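Local coordinates for protein BexL (Amycolatopsis orientalis, PDB 4XRW) that probably acts as a di-domain aromatase/cyclase, helping to cyclise and aromatise a polyketide chain in the type II polyketide pathway to BE-7585A, at residues H204-D209 / L220-R225; E200-H204 / T317-A321; L128-R132 / I144-V148; P53-D58 / I69-T74. One frame throughout, in Å; residues are numbered along the deposited sequence.

Contact 1 (H204-D209 / L220-R225)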
loop_
_atom_site.group_PDB
_atom_site.type_symbol
_atom_site.label_atom_id
_atom_site.label_comp_id
_atom_site.label_asym_id
_atom_site.label_seq_id
_atom_site.Cartn_x
_atom_site.Cartn_y
_atom_site.Cartn_z
ATOM N N HIS A 204 8.860 -16.001 17.155
ATOM C CA HIS A 204 8.180 -16.604 16.010
ATOM C C HIS A 204 8.988 -16.443 14.688
ATOM O O HIS A 204 8.631 -17.023 13.655
ATOM C CB HIS A 204 6.755 -16.014 15.878
ATOM C CG HIS A 204 6.676 -14.505 15.923
ATOM N ND1 HIS A 204 6.501 -13.742 14.785
ATOM C CD2 HIS A 204 6.707 -13.626 16.962
ATOM C CE1 HIS A 204 6.450 -12.462 15.115
ATOM N NE2 HIS A 204 6.561 -12.365 16.429
ATOM N N VAL A 205 10.088 -15.707 14.739
ATOM C CA VAL A 205 10.914 -15.406 13.545
ATOM C C VAL A 205 12.190 -16.244 13.507
ATOM O O VAL A 205 13.042 -16.155 14.394
ATOM C CB VAL A 205 11.278 -13.899 13.508
ATOM C CG1 VAL A 205 12.184 -13.568 12.280
ATOM C CG2 VAL A 205 10.032 -13.086 13.498
ATOM N N SER A 206 12.326 -17.107 12.504
ATOM C CA SER A 206 13.512 -17.978 12.424
ATOM C C SER A 206 14.623 -17.449 11.555
ATOM O O SER A 206 15.769 -17.831 11.711
ATOM C CB SER A 206 13.111 -19.365 11.905
ATOM O OG SER A 206 12.488 -19.205 10.667
ATOM N N SER A 207 14.307 -16.551 10.631
ATOM C CA SER A 207 15.311 -16.033 9.716
ATOM C C SER A 207 14.770 -14.779 9.051
ATOM O O SER A 207 13.540 -14.691 8.854
ATOM C CB SER A 207 15.640 -17.092 8.668
ATOM O OG SER A 207 16.704 -16.694 7.822
ATOM N N VAL A 208 15.656 -13.822 8.757
ATOM C CA VAL A 208 15.285 -12.545 8.112
ATOM C C VAL A 208 16.246 -12.220 7.001
ATOM O O VAL A 208 17.477 -12.430 7.101
ATOM C CB VAL A 208 15.246 -11.365 9.138
ATOM C CG1 VAL A 208 14.936 -10.017 8.465
ATOM C CG2 VAL A 208 14.215 -11.644 10.195
ATOM N N ASP A 209 15.670 -11.693 5.915
ATOM C CA ASP A 209 16.394 -11.277 4.720
ATOM C C ASP A 209 15.897 -9.870 4.446
ATOM O O ASP A 209 14.869 -9.689 3.767
ATOM C CB ASP A 209 16.129 -12.294 3.584
ATOM C CG ASP A 209 16.657 -11.868 2.223
ATOM O OD1 ASP A 209 17.465 -10.914 2.134
ATOM O OD2 ASP A 209 16.234 -12.531 1.226
ATOM N N LEU A 220 11.405 -6.493 3.147
ATOM C CA LEU A 220 11.561 -7.367 4.322
ATOM C C LEU A 220 11.019 -8.721 3.972
ATOM O O LEU A 220 9.834 -8.880 3.737
ATOM C CB LEU A 220 10.851 -6.762 5.524
ATOM C CG LEU A 220 10.802 -7.613 6.784
ATOM C CD1 LEU A 220 12.221 -7.982 7.222
ATOM C CD2 LEU A 220 10.060 -6.793 7.852
ATOM N N ARG A 221 11.917 -9.696 3.878
ATOM C CA ARG A 221 11.535 -11.066 3.742
ATOM C C ARG A 221 11.855 -11.782 5.024
ATOM O O ARG A 221 12.953 -11.620 5.569
ATOM C CB ARG A 221 12.239 -11.728 2.570
ATOM C CG ARG A 221 11.859 -11.105 1.269
ATOM C CD ARG A 221 12.676 -11.734 0.124
ATOM N NE ARG A 221 12.338 -13.149 -0.082
ATOM C CZ ARG A 221 11.397 -13.589 -0.934
ATOM N NH1 ARG A 221 10.678 -12.747 -1.652
ATOM N NH2 ARG A 221 11.181 -14.880 -1.063
ATOM N N MET A 222 10.882 -12.513 5.532
ATOM C CA MET A 222 11.144 -13.234 6.779
ATOM C C MET A 222 10.460 -14.564 6.859
ATOM O O MET A 222 9.444 -14.792 6.233
ATOM C CB MET A 222 10.782 -12.371 7.971
ATOM C CG MET A 222 9.422 -11.861 8.028
ATOM S SD MET A 222 9.346 -10.657 9.393
ATOM C CE MET A 222 8.245 -11.502 10.508
ATOM N N ASP A 223 11.118 -15.456 7.601
ATOM C CA ASP A 223 10.653 -16.787 7.900
ATOM C C ASP A 223 10.038 -16.827 9.274
ATOM O O ASP A 223 10.669 -16.400 10.262
ATOM C CB ASP A 223 11.807 -17.774 7.863
ATOM C CG ASP A 223 12.224 -18.147 6.471
ATOM O OD1 ASP A 223 11.711 -17.572 5.474
ATOM O OD2 ASP A 223 13.095 -19.018 6.377
ATOM N N THR A 224 8.814 -17.309 9.341
ATOM C CA THR A 224 8.093 -17.368 10.603
ATOM C C THR A 224 7.493 -18.747 10.825
ATOM O O THR A 224 7.309 -19.499 9.881
ATOM C CB THR A 224 6.976 -16.372 10.653
ATOM O OG1 THR A 224 6.130 -16.571 9.514
ATOM C CG2 THR A 224 7.529 -14.974 10.621
ATOM N N ARG A 225 7.202 -19.055 12.086
ATOM C CA ARG A 225 6.411 -20.235 12.410
ATOM C C ARG A 225 5.124 -19.782 13.053
ATOM O O ARG A 225 5.152 -19.018 14.011
ATOM C CB ARG A 225 7.162 -21.167 13.351
ATOM C CG ARG A 225 6.296 -22.376 13.736
ATOM C CD ARG A 225 6.922 -23.225 14.813
ATOM N NE ARG A 225 7.646 -24.357 14.258
ATOM C CZ ARG A 225 8.935 -24.612 14.464
ATOM N NH1 ARG A 225 9.687 -23.802 15.213
ATOM N NH2 ARG A 225 9.481 -25.693 13.921
HETATM O O HOH W 1 13.795 -20.266 8.548
HETATM O O HOH W 2 13.916 -14.901 1.797
#

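Contact 2 (E200-H204 / T317-A321)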
loop_
_atom_site.group_PDB
_atom_site.type_symbol
_atom_site.label_atom_id
_atom_site.label_comp_id
_atom_site.label_asym_id
_atom_site.label_seq_id
_atom_site.Cartn_x
_atom_site.Cartn_y
_atom_site.Cartn_z
ATOM N N GLU A 200 16.733 -12.835 16.273
ATOM C CA GLU A 200 17.305 -13.019 17.620
ATOM C C GLU A 200 16.408 -12.403 18.702
ATOM O O GLU A 200 16.567 -12.709 19.891
ATOM C CB GLU A 200 18.742 -12.465 17.672
ATOM C CG GLU A 200 18.909 -10.977 17.814
ATOM C CD GLU A 200 20.119 -10.395 17.025
ATOM O OE1 GLU A 200 20.908 -9.617 17.632
ATOM O OE2 GLU A 200 20.263 -10.681 15.802
ATOM N N ARG A 201 15.428 -11.591 18.303
ATOM C CA ARG A 201 14.608 -10.822 19.273
ATOM C C ARG A 201 13.151 -11.235 19.350
ATOM O O ARG A 201 12.471 -10.879 20.318
ATOM C CB ARG A 201 14.665 -9.326 18.963
ATOM C CG ARG A 201 16.038 -8.717 19.083
ATOM C CD ARG A 201 16.065 -7.316 18.619
ATOM N NE ARG A 201 17.296 -6.663 19.032
ATOM C CZ ARG A 201 17.530 -5.353 18.961
ATOM N NH1 ARG A 201 16.625 -4.518 18.456
ATOM N NH2 ARG A 201 18.673 -4.868 19.407
ATOM N N LEU A 202 12.653 -11.969 18.353
ATOM C CA LEU A 202 11.274 -12.383 18.342
ATOM C C LEU A 202 11.148 -13.902 18.226
ATOM O O LEU A 202 11.837 -14.524 17.421
ATOM C CB LEU A 202 10.505 -11.712 17.196
ATOM C CG LEU A 202 10.452 -10.185 17.186
ATOM C CD1 LEU A 202 9.761 -9.726 15.911
ATOM C CD2 LEU A 202 9.744 -9.583 18.385
ATOM N N PRO A 203 10.290 -14.508 19.051
ATOM C CA PRO A 203 10.350 -15.984 19.088
ATOM C C PRO A 203 9.752 -16.678 17.853
ATOM O O PRO A 203 10.089 -17.819 17.568
ATOM C CB PRO A 203 9.551 -16.342 20.346
ATOM C CG PRO A 203 8.750 -15.131 20.691
ATOM C CD PRO A 203 9.490 -13.945 20.156
ATOM N N HIS A 204 8.860 -16.001 17.155
ATOM C CA HIS A 204 8.180 -16.604 16.010
ATOM C C HIS A 204 8.988 -16.443 14.688
ATOM O O HIS A 204 8.631 -17.023 13.655
ATOM C CB HIS A 204 6.755 -16.014 15.878
ATOM C CG HIS A 204 6.676 -14.505 15.923
ATOM N ND1 HIS A 204 6.501 -13.742 14.785
ATOM C CD2 HIS A 204 6.707 -13.626 16.962
ATOM C CE1 HIS A 204 6.450 -12.462 15.115
ATOM N NE2 HIS A 204 6.561 -12.365 16.429
ATOM N N THR A 317 4.839 -8.492 19.096
ATOM C CA THR A 317 5.934 -7.629 18.722
ATOM C C THR A 317 5.979 -6.354 19.579
ATOM O O THR A 317 7.044 -5.959 20.025
ATOM C CB THR A 317 5.867 -7.262 17.203
ATOM O OG1 THR A 317 5.978 -8.451 16.415
ATOM C CG2 THR A 317 6.999 -6.349 16.825
ATOM N N LEU A 318 4.831 -5.720 19.824
ATOM C CA LEU A 318 4.759 -4.560 20.666
ATOM C C LEU A 318 5.247 -4.869 22.106
ATOM O O LEU A 318 5.937 -4.045 22.702
ATOM C CB LEU A 318 3.336 -4.026 20.713
ATOM C CG LEU A 318 2.873 -3.416 19.385
ATOM C CD1 LEU A 318 1.362 -3.232 19.399
ATOM C CD2 LEU A 318 3.626 -2.119 19.133
ATOM N N GLY A 319 4.912 -6.056 22.598
ATOM C CA GLY A 319 5.337 -6.482 23.940
ATOM C C GLY A 319 6.845 -6.602 24.062
ATOM O O GLY A 319 7.443 -6.149 25.056
ATOM N N PHE A 320 7.478 -7.200 23.055
ATOM C CA PHE A 320 8.930 -7.318 23.030
ATOM C C PHE A 320 9.594 -5.995 22.765
ATOM O O PHE A 320 10.672 -5.736 23.284
ATOM C CB PHE A 320 9.391 -8.387 22.029
ATOM C CG PHE A 320 9.061 -9.797 22.472
ATOM C CD1 PHE A 320 9.596 -10.316 23.652
ATOM C CD2 PHE A 320 8.209 -10.586 21.730
ATOM C CE1 PHE A 320 9.246 -11.601 24.092
ATOM C CE2 PHE A 320 7.852 -11.868 22.150
ATOM C CZ PHE A 320 8.383 -12.381 23.323
ATOM N N ALA A 321 8.949 -5.113 21.998
ATOM C CA ALA A 321 9.451 -3.770 21.823
ATOM C C ALA A 321 9.432 -3.001 23.153
ATOM O O ALA A 321 10.386 -2.293 23.473
ATOM C CB ALA A 321 8.646 -3.015 20.770
#

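Contact 3 (L128-R132 / I144-V148)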
loop_
_atom_site.group_PDB
_atom_site.type_symbol
_atom_site.label_atom_id
_atom_site.label_comp_id
_atom_site.label_asym_id
_atom_site.label_seq_id
_atom_site.Cartn_x
_atom_site.Cartn_y
_atom_site.Cartn_z
ATOM N N LEU A 128 -6.422 9.350 -19.118
ATOM C CA LEU A 128 -5.742 9.952 -20.249
ATOM C C LEU A 128 -4.273 10.155 -19.959
ATOM O O LEU A 128 -3.922 10.473 -18.817
ATOM C CB LEU A 128 -6.341 11.302 -20.573
ATOM C CG LEU A 128 -7.761 11.315 -21.147
ATOM C CD1 LEU A 128 -8.799 10.802 -20.148
ATOM C CD2 LEU A 128 -8.080 12.756 -21.569
ATOM N N HIS A 129 -3.432 10.017 -20.978
ATOM C CA HIS A 129 -2.018 10.374 -20.853
ATOM C C HIS A 129 -1.593 11.261 -21.983
ATOM O O HIS A 129 -2.129 11.184 -23.100
ATOM C CB HIS A 129 -1.136 9.124 -20.815
ATOM C CG HIS A 129 -1.243 8.344 -19.545
ATOM N ND1 HIS A 129 -2.183 7.348 -19.352
ATOM C CD2 HIS A 129 -0.540 8.424 -18.393
ATOM C CE1 HIS A 129 -2.052 6.854 -18.136
ATOM N NE2 HIS A 129 -1.062 7.489 -17.534
ATOM N N ALA A 130 -0.610 12.102 -21.699
ATOM C CA ALA A 130 0.027 12.904 -22.715
ATOM C C ALA A 130 1.513 12.781 -22.474
ATOM O O ALA A 130 1.960 13.019 -21.353
ATOM C CB ALA A 130 -0.433 14.344 -22.617
ATOM N N TYR A 131 2.277 12.419 -23.494
ATOM C CA TYR A 131 3.702 12.228 -23.300
ATOM C C TYR A 131 4.511 12.531 -24.528
ATOM O O TYR A 131 4.000 12.550 -25.659
ATOM C CB TYR A 131 3.988 10.790 -22.865
ATOM C CG TYR A 131 3.228 9.783 -23.667
ATOM C CD1 TYR A 131 3.782 9.180 -24.779
ATOM C CD2 TYR A 131 1.931 9.460 -23.317
ATOM C CE1 TYR A 131 3.053 8.249 -25.523
ATOM C CE2 TYR A 131 1.215 8.569 -24.028
ATOM C CZ TYR A 131 1.758 7.967 -25.132
ATOM O OH TYR A 131 0.972 7.077 -25.798
ATOM N N ARG A 132 5.799 12.742 -24.301
ATOM C CA ARG A 132 6.716 12.789 -25.417
ATOM C C ARG A 132 8.069 12.247 -25.027
ATOM O O ARG A 132 8.407 12.112 -23.846
ATOM C CB ARG A 132 6.837 14.201 -25.983
ATOM C CG ARG A 132 7.057 15.310 -24.999
ATOM C CD ARG A 132 7.215 16.646 -25.747
ATOM N NE ARG A 132 8.342 16.600 -26.680
ATOM C CZ ARG A 132 8.991 17.660 -27.154
ATOM N NH1 ARG A 132 8.649 18.888 -26.786
ATOM N NH2 ARG A 132 9.997 17.484 -28.003
ATOM N N ILE A 144 7.606 4.058 -25.341
ATOM C CA ILE A 144 6.767 4.687 -24.342
ATOM C C ILE A 144 5.316 4.347 -24.587
ATOM O O ILE A 144 4.568 4.071 -23.675
ATOM C CB ILE A 144 6.906 6.235 -24.338
ATOM C CG1 ILE A 144 8.321 6.611 -24.009
ATOM C CG2 ILE A 144 5.945 6.856 -23.340
ATOM C CD1 ILE A 144 8.617 8.067 -24.303
ATOM N N ASP A 145 4.909 4.407 -25.844
ATOM C CA ASP A 145 3.524 4.145 -26.202
ATOM C C ASP A 145 3.062 2.773 -25.721
ATOM O O ASP A 145 1.988 2.645 -25.154
ATOM C CB ASP A 145 3.359 4.254 -27.706
ATOM C CG ASP A 145 1.979 4.582 -28.082
ATOM O OD1 ASP A 145 1.677 5.801 -28.198
ATOM O OD2 ASP A 145 1.200 3.619 -28.200
ATOM N N ARG A 146 3.898 1.763 -25.910
ATOM C CA ARG A 146 3.556 0.420 -25.509
ATOM C C ARG A 146 3.527 0.295 -24.001
ATOM O O ARG A 146 2.694 -0.412 -23.444
ATOM C CB ARG A 146 4.540 -0.594 -26.112
ATOM C CG ARG A 146 4.299 -0.815 -27.611
ATOM C CD ARG A 146 5.021 -2.041 -28.150
ATOM N NE ARG A 146 6.452 -1.844 -28.030
ATOM C CZ ARG A 146 7.228 -1.317 -28.965
ATOM N NH1 ARG A 146 6.743 -0.965 -30.155
ATOM N NH2 ARG A 146 8.508 -1.157 -28.708
ATOM N N ALA A 147 4.445 1.000 -23.354
ATOM C CA ALA A 147 4.533 1.001 -21.904
ATOM C C ALA A 147 3.281 1.593 -21.288
ATOM O O ALA A 147 2.735 1.032 -20.340
ATOM C CB ALA A 147 5.768 1.773 -21.462
ATOM N N VAL A 148 2.866 2.754 -21.790
ATOM C CA VAL A 148 1.679 3.432 -21.300
ATOM C C VAL A 148 0.450 2.555 -21.520
ATOM O O VAL A 148 -0.405 2.417 -20.623
ATOM C CB VAL A 148 1.502 4.812 -21.974
ATOM C CG1 VAL A 148 0.127 5.429 -21.658
ATOM C CG2 VAL A 148 2.621 5.735 -21.569
HETATM O O HOH W 3 -0.221 4.438 -25.249
#

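Contact 4 (P53-D58 / I69-T74)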
loop_
_atom_site.group_PDB
_atom_site.type_symbol
_atom_site.label_atom_id
_atom_site.label_comp_id
_atom_site.label_asym_id
_atom_site.label_seq_id
_atom_site.Cartn_x
_atom_site.Cartn_y
_atom_site.Cartn_z
ATOM N N PRO A 53 0.420 -1.715 -6.681
ATOM C CA PRO A 53 1.834 -1.399 -6.456
ATOM C C PRO A 53 2.122 -0.356 -5.381
ATOM O O PRO A 53 3.257 -0.283 -4.926
ATOM C CB PRO A 53 2.307 -0.879 -7.822
ATOM C CG PRO A 53 1.298 -1.423 -8.803
ATOM C CD PRO A 53 -0.012 -1.344 -8.036
ATOM N N THR A 54 1.147 0.457 -5.015
ATOM C CA THR A 54 1.404 1.612 -4.155
ATOM C C THR A 54 1.563 1.163 -2.704
ATOM O O THR A 54 0.709 0.479 -2.148
ATOM C CB THR A 54 0.287 2.668 -4.255
ATOM O OG1 THR A 54 0.137 3.090 -5.627
ATOM C CG2 THR A 54 0.638 3.858 -3.435
ATOM N N VAL A 55 2.659 1.581 -2.088
ATOM C CA VAL A 55 2.874 1.297 -0.659
ATOM C C VAL A 55 2.427 2.458 0.229
ATOM O O VAL A 55 1.824 2.245 1.299
ATOM C CB VAL A 55 4.349 0.945 -0.389
ATOM C CG1 VAL A 55 4.555 0.636 1.075
ATOM C CG2 VAL A 55 4.756 -0.263 -1.270
ATOM N N PHE A 56 2.706 3.689 -0.173
ATOM C CA PHE A 56 2.305 4.847 0.635
ATOM C C PHE A 56 2.428 6.109 -0.213
ATOM O O PHE A 56 3.226 6.146 -1.132
ATOM C CB PHE A 56 3.184 4.962 1.880
ATOM C CG PHE A 56 2.797 6.045 2.826
ATOM C CD1 PHE A 56 1.572 6.016 3.458
ATOM C CD2 PHE A 56 3.680 7.071 3.135
ATOM C CE1 PHE A 56 1.218 7.014 4.352
ATOM C CE2 PHE A 56 3.310 8.057 4.032
ATOM C CZ PHE A 56 2.072 8.009 4.621
ATOM N N VAL A 57 1.636 7.127 0.125
ATOM C CA VAL A 57 1.693 8.404 -0.539
ATOM C C VAL A 57 1.686 9.472 0.523
ATOM O O VAL A 57 0.874 9.410 1.445
ATOM C CB VAL A 57 0.483 8.656 -1.495
ATOM C CG1 VAL A 57 0.736 9.929 -2.329
ATOM C CG2 VAL A 57 0.231 7.474 -2.399
ATOM N N ASP A 58 2.582 10.436 0.456
ATOM C CA ASP A 58 2.306 11.604 1.328
ATOM C C ASP A 58 2.569 12.888 0.600
ATOM O O ASP A 58 2.930 12.883 -0.582
ATOM C CB ASP A 58 3.069 11.522 2.656
ATOM C CG ASP A 58 4.536 11.787 2.528
ATOM O OD1 ASP A 58 5.050 11.746 1.400
ATOM O OD2 ASP A 58 5.176 12.035 3.583
ATOM N N ILE A 69 2.854 15.449 -4.403
ATOM C CA ILE A 69 2.821 14.244 -3.581
ATOM C C ILE A 69 4.038 13.395 -3.910
ATOM O O ILE A 69 4.649 13.528 -4.981
ATOM C CB ILE A 69 1.508 13.403 -3.780
ATOM C CG1 ILE A 69 1.321 13.021 -5.272
ATOM C CG2 ILE A 69 0.337 14.153 -3.228
ATOM C CD1 ILE A 69 0.195 12.063 -5.534
ATOM N N ARG A 70 4.416 12.595 -2.926
ATOM C CA ARG A 70 5.499 11.636 -3.018
ATOM C C ARG A 70 4.890 10.257 -2.876
ATOM O O ARG A 70 4.182 9.980 -1.909
ATOM C CB ARG A 70 6.584 11.858 -1.940
ATOM C CG ARG A 70 7.776 10.966 -2.187
ATOM C CD ARG A 70 8.941 11.195 -1.236
ATOM N NE ARG A 70 9.383 12.587 -1.260
ATOM C CZ ARG A 70 10.252 13.091 -2.131
ATOM N NH1 ARG A 70 10.801 12.323 -3.069
ATOM N NH2 ARG A 70 10.568 14.380 -2.064
ATOM N N ILE A 71 5.152 9.428 -3.878
ATOM C CA ILE A 71 4.558 8.109 -4.016
ATOM C C ILE A 71 5.672 7.082 -3.837
ATOM O O ILE A 71 6.716 7.168 -4.489
ATOM C CB ILE A 71 3.925 7.916 -5.380
ATOM C CG1 ILE A 71 2.799 8.927 -5.624
ATOM C CG2 ILE A 71 3.388 6.517 -5.528
ATOM C CD1 ILE A 71 2.661 9.301 -7.087
ATOM N N TRP A 72 5.454 6.133 -2.932
ATOM C CA TRP A 72 6.314 4.964 -2.821
ATOM C C TRP A 72 5.551 3.741 -3.381
ATOM O O TRP A 72 4.402 3.459 -2.992
ATOM C CB TRP A 72 6.731 4.695 -1.356
ATOM C CG TRP A 72 7.639 5.670 -0.717
ATOM C CD1 TRP A 72 9.014 5.578 -0.547
ATOM C CD2 TRP A 72 7.256 6.888 -0.127
ATOM N NE1 TRP A 72 9.474 6.669 0.108
ATOM C CE2 TRP A 72 8.420 7.503 0.365
ATOM C CE3 TRP A 72 6.039 7.525 0.045
ATOM C CZ2 TRP A 72 8.387 8.711 1.020
ATOM C CZ3 TRP A 72 6.015 8.745 0.694
ATOM C CH2 TRP A 72 7.186 9.323 1.164
ATOM N N ALA A 73 6.203 2.990 -4.262
ATOM C CA ALA A 73 5.589 1.830 -4.902
ATOM C C ALA A 73 6.578 0.709 -5.175
ATOM O O ALA A 73 7.810 0.902 -5.157
ATOM C CB ALA A 73 4.928 2.240 -6.200
ATOM N N THR A 74 6.029 -0.464 -5.443
ATOM C CA THR A 74 6.844 -1.689 -5.565
ATOM C C THR A 74 7.594 -1.764 -6.895
ATOM O O THR A 74 8.667 -2.384 -6.971
ATOM C CB THR A 74 5.952 -2.939 -5.355
ATOM O OG1 THR A 74 4.864 -2.910 -6.282
ATOM C CG2 THR A 74 5.351 -2.892 -3.979
HETATM O O HOH W 4 7.686 13.335 1.609
#

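Contact 1 (H204-D209 / L220-R225)
His204 O accepts from Arg225 N at 2.9 Å, and the CA-H of Thr224 leans on the same oxygen. The His204 imidazole turns an edge, loosely, toward Thr224 CG2; ND1 is buried without a polar partner. Val205 sends CG2 to Met222 CE, 3.8 Å away, the two side chains crossing at about a right angle. At Ser206 the backbone bulges: its N donates to Asp223 O, and its hydroxyl OG, 3.2 Å from Asp223 CB, is linked to Asp223 OD2 through a water that donates to the carboxylate. Ser207, next along, is also level with Asp223, and its O takes Asp223 N in a nearly straight bond of 2.8 Å (174° at the hydrogen). Asp223 OD1 turns instead to Thr233 on the next strand. Val208 splits its branches: CG1, anti to the backbone N (chi1 177°), touches Leu220 CD1 at 3.6 Å, while CG2 rests beside Met222 CB. Asp209 and Arg221 exchange two backbone bonds, Asp209 N to Arg221 O (2.7 Å) and Arg221 N to Asp209 O. Their side chains run side by side but form no salt bridge; a water accepts from Arg221 NE and donates weakly to Asp209 OD2, while Asp209 pairs with Arg211 and Arg221 with Glu235. This is a bulged antiparallel beta hairpin, with strand 205-212 at the margin of the second helix-grip sheet.

Contact 2 (E200-H204 / T317-A321)
Phe320 wedges its ring obliquely against Pro203 and Leu202 in the turn that follows helix 198-201. Its CG stands anti to the carbonyl carbon (chi1 -70°), which carries the ring out from helix 299-326 to that turn. The distal atoms meet the proline: Phe320 CE2 lies 3.3 Å from Pro203 CD, and CZ is close to both CD and CG, the pyrrolidine approaching from the opposite direction. Nearer the root of the ring, Leu202 CD2 sits 3.8 Å from Phe320 CD2 and almost as near to CB. Arg201 O is placed over one face, 4.2 Å from Phe320 CG. The other methyl of Leu202, CD1, goes to Thr317, one helical turn earlier, and touches OG1 at 4.0 Å. That hydroxyl also lies in the plane of the His204 imidazole at its edge, yet its hydrogen bond is to Asn313 O within the helix, and His204 NE2 stays buried with no polar partner. No hydrogen bond joins the two segments, which meet here through van der Waals contacts. With an alanine here in place of Phe320, a gap would probably open beside Pro203, and Leu202 CD2 would keep just the CB of that residue. Phe191 of helix 185-193 touches Arg201, Leu202 and Phe320, while Trp264 of strand 257-268 meets Thr317, so the long helix is flanked here by both short helices and the sheet.

Contact 3 (L128-R132 / I144-V148)
Tyr131 reaches from strand 123-133 to helix 138-166, its side chain leaving the strand toward the helix. CB leads to a ring set between the backbone N and the carbonyl carbon (chi1 45°), an orientation that sends it past Ile144 and Val148 to Asp145. At the start of the ring Tyr131 CG lies 4.0 Å from Ile144 CG2, and the same methyl closes to 3.5 Å on CD1, the two side chains sliding past each other in opposite directions; CE1 is about equally near this methyl and Asp145 OD1. Along the other edge, CD2 and CE2 lie beneath Val148 CG2, a CH-pi contact over the face with the methyl 4.2 Å from the ring centroid. The OH at the tip donates to Asp145 OD1 at 2.8 Å, meeting it from above the carboxylate plane, 65° out of it; ring and carboxylate planes are 64° apart. A water donates both to Tyr131 OH and to Asp145 O, so the phenol oxygen has a second partner. Val148 also puts CG1 over one face of the His129 imidazole, 4.1 Å from its centroid. A phenylalanine in place of Tyr131 would probably keep the methyl contacts but leave Asp145 OD1 without its phenol donor and the water short of one acceptor. Asp145 OD1 is shared with a salt bridge to Arg22 of the neighbouring strand 22-30. The phenol and guanidinium together would be expected to favour the ionised carboxylate, tying the helix to two strands through one oxygen.

Contact 4 (P53-D58 / I69-T74)
Trp72 O receives two backbone donors, Val55 N at 2.7 Å and Phe56 N at a longer 3.3 Å, both from the same face of its carbonyl plane: a classic beta bulge. In return Trp72 N gives Phe56 O a nearly straight bond of 2.9 Å. Asp58 and Arg70 exchange a backbone pair, and Thr74 N bonds to Pro53 O. A water donates to Asp58 OD1 and accepts a weak bond from Arg70 NE; the Arg70 guanidinium bonds to Asn81. With CG anti to the carbonyl carbon (chi1 -68°), the indole lies edge-on to the first strand: Trp72 CE3 is 3.3 Å from Phe56 O, and CZ3 3.2 Å from Asp58 OD1. Arg70 CG covers one indole face. Phe56 runs beside it, CD2 3.8 Å from Trp72 CZ3, with the ring planes 31° apart. On the other sheet face, Val57 CG1 fits against Ile69 CB and Ile71 CG1. Strands 54-59 and 67-73 form a beta hairpin, 54-59 outermost in the seven-stranded sheet and 80-89 continuing it beyond 67-73. Trp47 of helix 47-50 covers Val57, Ile69 and Ile71. From the second half of the chain, Phe241 packs edge-to-face with Trp72, and strand 245-250 touches Phe56 and Asp58.

How the contacts relate
Contacts 1 and 4 are bulged hairpins at corresponding places in two seven-stranded sheets of the same strand order, one in each polyketide cyclase half; their centres are 25 Å apart. Contact 2 shares His204 with contact 1, their centres 12 Å apart: the residue lies just before the first hairpin strand and also edges onto helix 299-326. Contact 3 joins the first sheet to its own long helix, 20 Å from contact 4 between centres and 47 Å from contact 2. MES, probably from the crystallisation liquor, is hydrogen-bonded to Thr54 OG1 of contact 4, and a bound MES lies about 6 Å from the His129 side chain of contact 3, consistent with a pocket between sheet and helix.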